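Local coordinates for aspartate--tRNA(Asp/Asn) ligase (Thermus thermophilus, PDB 1N9W), which activates L-aspartate with ATP and transfers it with similar efficiency to both tRNA(Asp) and tRNA(Asn), at residues G257-S262 with L340-E345; I267-H272 with W311-R316. One frame throughout, in Å; residues are numbered along the deposited sequence.

Contact 1: G257-S262 with L340-E345; sequences GATWPS and LFRGLE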
loop_
_atom_site.group_PDB
_atom_site.type_symbol
_atom_site.label_atom_id
_atom_site.label_comp_id
_atom_site.label_asym_id
_atom_site.label_seq_id
_atom_site.Cartn_x
_atom_site.Cartn_y
_atom_site.Cartn_z
ATOM N N GLY B 257 -21.542 4.261 14.633
ATOM C CA GLY B 257 -22.524 5.330 14.630
ATOM C C GLY B 257 -21.971 6.693 14.244
ATOM O O GLY B 257 -22.562 7.714 14.570
ATOM N N ALA B 258 -20.841 6.715 13.547
ATOM C CA ALA B 258 -20.240 7.978 13.139
ATOM C C ALA B 258 -21.153 8.736 12.177
ATOM O O ALA B 258 -21.743 8.134 11.279
ATOM C CB ALA B 258 -18.889 7.716 12.473
ATOM N N THR B 259 -21.278 10.047 12.364
ATOM C CA THR B 259 -22.106 10.857 11.469
ATOM C C THR B 259 -21.235 11.222 10.262
ATOM O O THR B 259 -20.107 11.691 10.424
ATOM C CB THR B 259 -22.591 12.158 12.157
ATOM O OG1 THR B 259 -21.462 12.965 12.513
ATOM C CG2 THR B 259 -23.395 11.836 13.405
ATOM N N TRP B 260 -21.748 11.016 9.055
ATOM C CA TRP B 260 -20.962 11.305 7.860
ATOM C C TRP B 260 -20.794 12.793 7.579
ATOM O O TRP B 260 -21.725 13.578 7.746
ATOM C CB TRP B 260 -21.573 10.610 6.642
ATOM C CG TRP B 260 -20.533 10.087 5.689
ATOM C CD1 TRP B 260 -20.383 10.420 4.374
ATOM C CD2 TRP B 260 -19.507 9.125 5.979
ATOM N NE1 TRP B 260 -19.322 9.736 3.830
ATOM C CE2 TRP B 260 -18.756 8.948 4.795
ATOM C CE3 TRP B 260 -19.126 8.430 7.134
ATOM C CZ2 TRP B 260 -17.675 8.063 4.721
ATOM C CZ3 TRP B 260 -18.047 7.554 7.059
ATOM C CH2 TRP B 260 -17.325 7.394 5.866
ATOM N N PRO B 261 -19.588 13.198 7.144
ATOM C CA PRO B 261 -19.258 14.592 6.830
ATOM C C PRO B 261 -19.994 15.105 5.600
ATOM O O PRO B 261 -20.672 14.348 4.898
ATOM C CB PRO B 261 -17.749 14.550 6.583
ATOM C CG PRO B 261 -17.299 13.333 7.319
ATOM C CD PRO B 261 -18.392 12.350 7.032
ATOM N N SER B 262 -19.847 16.401 5.346
ATOM C CA SER B 262 -20.456 17.036 4.185
ATOM C C SER B 262 -19.600 16.669 2.974
ATOM O O SER B 262 -18.408 16.395 3.113
ATOM C CB SER B 262 -20.491 18.557 4.380
ATOM O OG SER B 262 -19.238 19.059 4.822
ATOM N N LEU B 340 -8.331 21.557 6.721
ATOM C CA LEU B 340 -8.863 21.358 8.057
ATOM C C LEU B 340 -10.116 20.523 7.959
ATOM O O LEU B 340 -11.051 20.873 7.239
ATOM C CB LEU B 340 -9.202 22.694 8.715
ATOM C CG LEU B 340 -8.024 23.603 9.045
ATOM C CD1 LEU B 340 -8.548 24.852 9.743
ATOM C CD2 LEU B 340 -7.038 22.863 9.936
ATOM N N PHE B 341 -10.128 19.407 8.672
ATOM C CA PHE B 341 -11.281 18.525 8.665
ATOM C C PHE B 341 -11.865 18.492 10.064
ATOM O O PHE B 341 -11.241 17.994 10.998
ATOM C CB PHE B 341 -10.869 17.120 8.222
ATOM C CG PHE B 341 -11.988 16.120 8.247
ATOM C CD1 PHE B 341 -13.210 16.401 7.637
ATOM C CD2 PHE B 341 -11.813 14.885 8.860
ATOM C CE1 PHE B 341 -14.234 15.460 7.633
ATOM C CE2 PHE B 341 -12.830 13.942 8.859
ATOM C CZ PHE B 341 -14.046 14.228 8.248
ATOM N N ARG B 342 -13.065 19.039 10.205
ATOM C CA ARG B 342 -13.731 19.083 11.502
ATOM C C ARG B 342 -12.822 19.637 12.601
ATOM O O ARG B 342 -12.841 19.157 13.732
ATOM C CB ARG B 342 -14.237 17.680 11.878
ATOM C CG ARG B 342 -15.497 17.281 11.123
ATOM C CD ARG B 342 -15.968 15.859 11.411
ATOM N NE ARG B 342 -17.252 15.621 10.746
ATOM C CZ ARG B 342 -17.850 14.438 10.637
ATOM N NH1 ARG B 342 -17.287 13.344 11.149
ATOM N NH2 ARG B 342 -19.017 14.350 10.007
ATOM N N GLY B 343 -12.017 20.639 12.254
ATOM C CA GLY B 343 -11.142 21.259 13.237
ATOM C C GLY B 343 -9.720 20.742 13.320
ATOM O O GLY B 343 -8.874 21.342 13.986
ATOM N N LEU B 344 -9.446 19.633 12.646
ATOM C CA LEU B 344 -8.108 19.059 12.681
ATOM C C LEU B 344 -7.415 19.147 11.326
ATOM O O LEU B 344 -8.041 18.976 10.278
ATOM C CB LEU B 344 -8.182 17.602 13.135
ATOM C CG LEU B 344 -6.852 16.901 13.398
ATOM C CD1 LEU B 344 -6.089 17.648 14.490
ATOM C CD2 LEU B 344 -7.109 15.459 13.808
ATOM N N GLU B 345 -6.118 19.429 11.351
ATOM C CA GLU B 345 -5.349 19.518 10.122
ATOM C C GLU B 345 -5.038 18.101 9.646
ATOM O O GLU B 345 -4.307 17.364 10.303
ATOM C CB GLU B 345 -4.049 20.299 10.362
ATOM C CG GLU B 345 -3.123 20.354 9.154
ATOM C CD GLU B 345 -1.946 19.399 9.271
ATOM O OE1 GLU B 345 -1.032 19.678 10.079
ATOM O OE2 GLU B 345 -1.937 18.362 8.565
#

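Contact 2: I267-H272 with W311-R316; sequences IPRLTH and WLFVTR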
loop_
_atom_site.group_PDB
_atom_site.type_symbol
_atom_site.label_atom_id
_atom_site.label_comp_id
_atom_site.label_asym_id
_atom_site.label_seq_id
_atom_site.Cartn_x
_atom_site.Cartn_y
_atom_site.Cartn_z
ATOM N N ILE B 267 -14.788 23.007 -1.602
ATOM C CA ILE B 267 -14.458 23.307 -0.217
ATOM C C ILE B 267 -14.067 24.766 -0.055
ATOM O O ILE B 267 -13.305 25.309 -0.858
ATOM C CB ILE B 267 -13.292 22.441 0.269
ATOM C CG1 ILE B 267 -13.691 20.964 0.205
ATOM C CG2 ILE B 267 -12.897 22.847 1.679
ATOM C CD1 ILE B 267 -12.571 20.022 0.565
ATOM N N PRO B 268 -14.589 25.423 0.992
ATOM C CA PRO B 268 -14.316 26.832 1.301
ATOM C C PRO B 268 -12.827 27.164 1.426
ATOM O O PRO B 268 -12.109 26.551 2.215
ATOM C CB PRO B 268 -15.062 27.040 2.616
ATOM C CG PRO B 268 -16.243 26.136 2.460
ATOM C CD PRO B 268 -15.620 24.884 1.896
ATOM N N ARG B 269 -12.375 28.138 0.641
ATOM C CA ARG B 269 -10.978 28.567 0.659
ATOM C C ARG B 269 -10.868 29.783 1.585
ATOM O O ARG B 269 -11.777 30.611 1.638
ATOM C CB ARG B 269 -10.522 28.961 -0.752
ATOM C CG ARG B 269 -10.767 27.922 -1.859
ATOM C CD ARG B 269 -9.710 26.820 -1.886
ATOM N NE ARG B 269 -9.648 26.115 -3.171
ATOM C CZ ARG B 269 -10.531 25.208 -3.592
ATOM N NH1 ARG B 269 -11.567 24.872 -2.837
ATOM N NH2 ARG B 269 -10.370 24.625 -4.774
ATOM N N LEU B 270 -9.763 29.900 2.311
ATOM C CA LEU B 270 -9.598 31.025 3.217
ATOM C C LEU B 270 -8.132 31.330 3.470
ATOM O O LEU B 270 -7.393 30.500 4.002
ATOM C CB LEU B 270 -10.301 30.733 4.544
ATOM C CG LEU B 270 -10.598 31.938 5.440
ATOM C CD1 LEU B 270 -11.537 32.885 4.712
ATOM C CD2 LEU B 270 -11.230 31.470 6.739
ATOM N N THR B 271 -7.718 32.533 3.090
ATOM C CA THR B 271 -6.337 32.959 3.261
ATOM C C THR B 271 -5.910 32.955 4.724
ATOM O O THR B 271 -6.688 33.300 5.612
ATOM C CB THR B 271 -6.133 34.374 2.707
ATOM O OG1 THR B 271 -6.578 34.421 1.349
ATOM C CG2 THR B 271 -4.661 34.755 2.767
ATOM N N HIS B 272 -4.664 32.563 4.964
ATOM C CA HIS B 272 -4.115 32.525 6.312
ATOM C C HIS B 272 -4.187 33.911 6.939
ATOM O O HIS B 272 -4.102 34.059 8.156
ATOM C CB HIS B 272 -2.667 32.024 6.268
ATOM C CG HIS B 272 -1.919 32.199 7.554
ATOM N ND1 HIS B 272 -1.291 33.378 7.894
ATOM C CD2 HIS B 272 -1.691 31.343 8.577
ATOM C CE1 HIS B 272 -0.706 33.239 9.070
ATOM N NE2 HIS B 272 -0.934 32.013 9.506
ATOM N N TRP B 311 -15.171 20.735 6.059
ATOM C CA TRP B 311 -13.833 20.977 5.528
ATOM C C TRP B 311 -13.521 22.457 5.317
ATOM O O TRP B 311 -14.412 23.261 5.037
ATOM C CB TRP B 311 -13.671 20.249 4.194
ATOM C CG TRP B 311 -14.350 18.914 4.147
ATOM C CD1 TRP B 311 -15.683 18.678 3.979
ATOM C CD2 TRP B 311 -13.728 17.629 4.276
ATOM N NE1 TRP B 311 -15.931 17.327 3.994
ATOM C CE2 TRP B 311 -14.752 16.663 4.174
ATOM C CE3 TRP B 311 -12.405 17.208 4.468
ATOM C CZ2 TRP B 311 -14.491 15.289 4.256
ATOM C CZ3 TRP B 311 -12.148 15.846 4.548
ATOM C CH2 TRP B 311 -13.189 14.902 4.443
ATOM N N LEU B 312 -12.244 22.801 5.433
ATOM C CA LEU B 312 -11.806 24.176 5.250
ATOM C C LEU B 312 -10.362 24.286 4.772
ATOM O O LEU B 312 -9.439 23.836 5.447
ATOM C CB LEU B 312 -11.956 24.954 6.562
ATOM C CG LEU B 312 -11.395 26.379 6.587
ATOM C CD1 LEU B 312 -12.173 27.274 5.627
ATOM C CD2 LEU B 312 -11.472 26.923 8.008
ATOM N N PHE B 313 -10.170 24.885 3.602
ATOM C CA PHE B 313 -8.836 25.068 3.058
ATOM C C PHE B 313 -8.254 26.399 3.518
ATOM O O PHE B 313 -8.866 27.452 3.334
ATOM C CB PHE B 313 -8.871 25.039 1.525
ATOM C CG PHE B 313 -8.655 23.673 0.927
ATOM C CD1 PHE B 313 -7.508 22.939 1.228
ATOM C CD2 PHE B 313 -9.577 23.139 0.027
ATOM C CE1 PHE B 313 -7.281 21.696 0.642
ATOM C CE2 PHE B 313 -9.361 21.897 -0.565
ATOM C CZ PHE B 313 -8.210 21.174 -0.259
ATOM N N VAL B 314 -7.076 26.345 4.135
ATOM C CA VAL B 314 -6.385 27.546 4.596
ATOM C C VAL B 314 -5.253 27.773 3.595
ATOM O O VAL B 314 -4.272 27.031 3.576
ATOM C CB VAL B 314 -5.783 27.359 6.007
ATOM C CG1 VAL B 314 -5.133 28.650 6.474
ATOM C CG2 VAL B 314 -6.868 26.942 6.980
ATOM N N THR B 315 -5.399 28.806 2.770
ATOM C CA THR B 315 -4.423 29.117 1.732
ATOM C C THR B 315 -3.496 30.291 2.021
ATOM O O THR B 315 -3.710 31.054 2.960
ATOM C CB THR B 315 -5.126 29.412 0.407
ATOM O OG1 THR B 315 -6.000 30.529 0.587
ATOM C CG2 THR B 315 -5.940 28.208 -0.052
ATOM N N ARG B 316 -2.471 30.423 1.180
ATOM C CA ARG B 316 -1.472 31.490 1.266
ATOM C C ARG B 316 -0.866 31.700 2.648
ATOM O O ARG B 316 -1.283 32.588 3.389
ATOM C CB ARG B 316 -2.069 32.813 0.772
ATOM C CG ARG B 316 -2.432 32.838 -0.708
ATOM C CD ARG B 316 -1.211 32.672 -1.603
ATOM N NE ARG B 316 -1.561 32.714 -3.019
ATOM C CZ ARG B 316 -2.074 33.777 -3.633
ATOM N NH1 ARG B 316 -2.297 34.896 -2.954
ATOM N NH2 ARG B 316 -2.371 33.720 -4.925
#

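Contact 1: G257-S262 with L340-E345
T259 meets R342 through its backbone: the carbonyl oxygen of T259 accepts a hydrogen bond from R342 NH2, 2.9 Å long and with an angle of 159° at the hydrogen. The oxygen lies in the guanidinium plane, whereas NH2 stands well above the plane of the carbonyl. A weak second bond reaches the same oxygen from R342 NH1, so both terminal nitrogens share one acceptor. The arginine gets there because its chain is extended from CG to NE. W260 points its CB away from 340-345, its indole packs on L242, L246 and L401, and the ring carries the CD of P261 on one face. P261 then closes over the arginine, its CG lying over one face of the guanidinium, 3.3 Å from R342 NH2. The nitrogen of P261 is also near NH2, but it has no hydrogen to share and the approach is packing. The same proline reaches F341: its CG is 3.5 Å from F341 CZ and sits at the rim of the ring, while CB lies in the ring plane. The R342 side chain has further partners, NE in a salt bridge with D310 and NH1 bonded to the carbonyl of K400. An alanine in place of R342 would probably leave D310 without its charged mate and the T259 carbonyl without its donors, and open a gap beside the P261 ring. R342 itself sits in a type I' turn from F341 to L344, closed by F341 N to L344 O at 2.7 Å and L344 N to F341 O at 2.9 Å. The arrangement is a two-residue beta hairpin of the class II synthetase catalytic domain, whose tip arginine grips the loop following helix 250-255.

Contact 2: I267-H272 with W311-R316
The side chains of R269 and F313 lie side by side and point the same way, guanidinium and ring planes 67° apart, with R269 NH1 3.9 Å from F313 CD2. At the guanidinium edge, in its plane, lies the backbone nitrogen of I267, and NH1 makes a weak bond to the I267 carbonyl. The charge is matched by E228 and E235, which pair with NH2 and NH1. The I267 side chain crosses that of F313 at about a right angle, CG2 3.7 Å from F313 CD2. The same methyl lies against W311 CB, while the W311 indole is directed elsewhere, its NE1 bonded to the S262 carbonyl. M231 of helix 227-248 packs against R269, F313 and T315 on this side of the sheet. L270 and V314 point to the other side, where L312 CD1 touches both L270 CB and the backbone oxygen of P268; CG of L312 stands anti to the backbone N (chi1 173°), on the way to this methyl. Helix 272-283 lies beyond, in touch with L270 through A275 and I278. The backbones pair in parallel, R269 with F313, L270 with V314 and T271 with T315. F313 N binds P268 O at 2.9 Å, T315 N binds L270 O at 2.9 Å, and H272 N, in the last bond of the ladder between the segments, binds T315 O at 2.7 Å; the return bond from L270 N to F313 O is weak. V314 CA adds a CA-H...O contact to L270 O, 3.2 Å away. The two strands belong to the mixed, largely antiparallel sheet of the class II synthetase catalytic domain; they form one of its parallel end pairs, with 269-271 outermost within the chain and the intervening helices making the crossover.

Contact 2 is partly buried and built on backbone pairing, with apolar side chains, and the aliphatic part of R269, packed on its faces; contact 1 lies at the surface and depends on one long polar side chain meeting a carbonyl, with a proline to pack it. They share one sheet, for strand 311-315 of contact 2 is the neighbour of strand 336-341, whose end enters contact 1. W311 joins them directly, its ring stacked on that of F341. Along the chain, contact 2 is nested inside the loop that contact 1 closes. Segment 340-345 of contact 1 ends at E345, which is predicted to bind ATP.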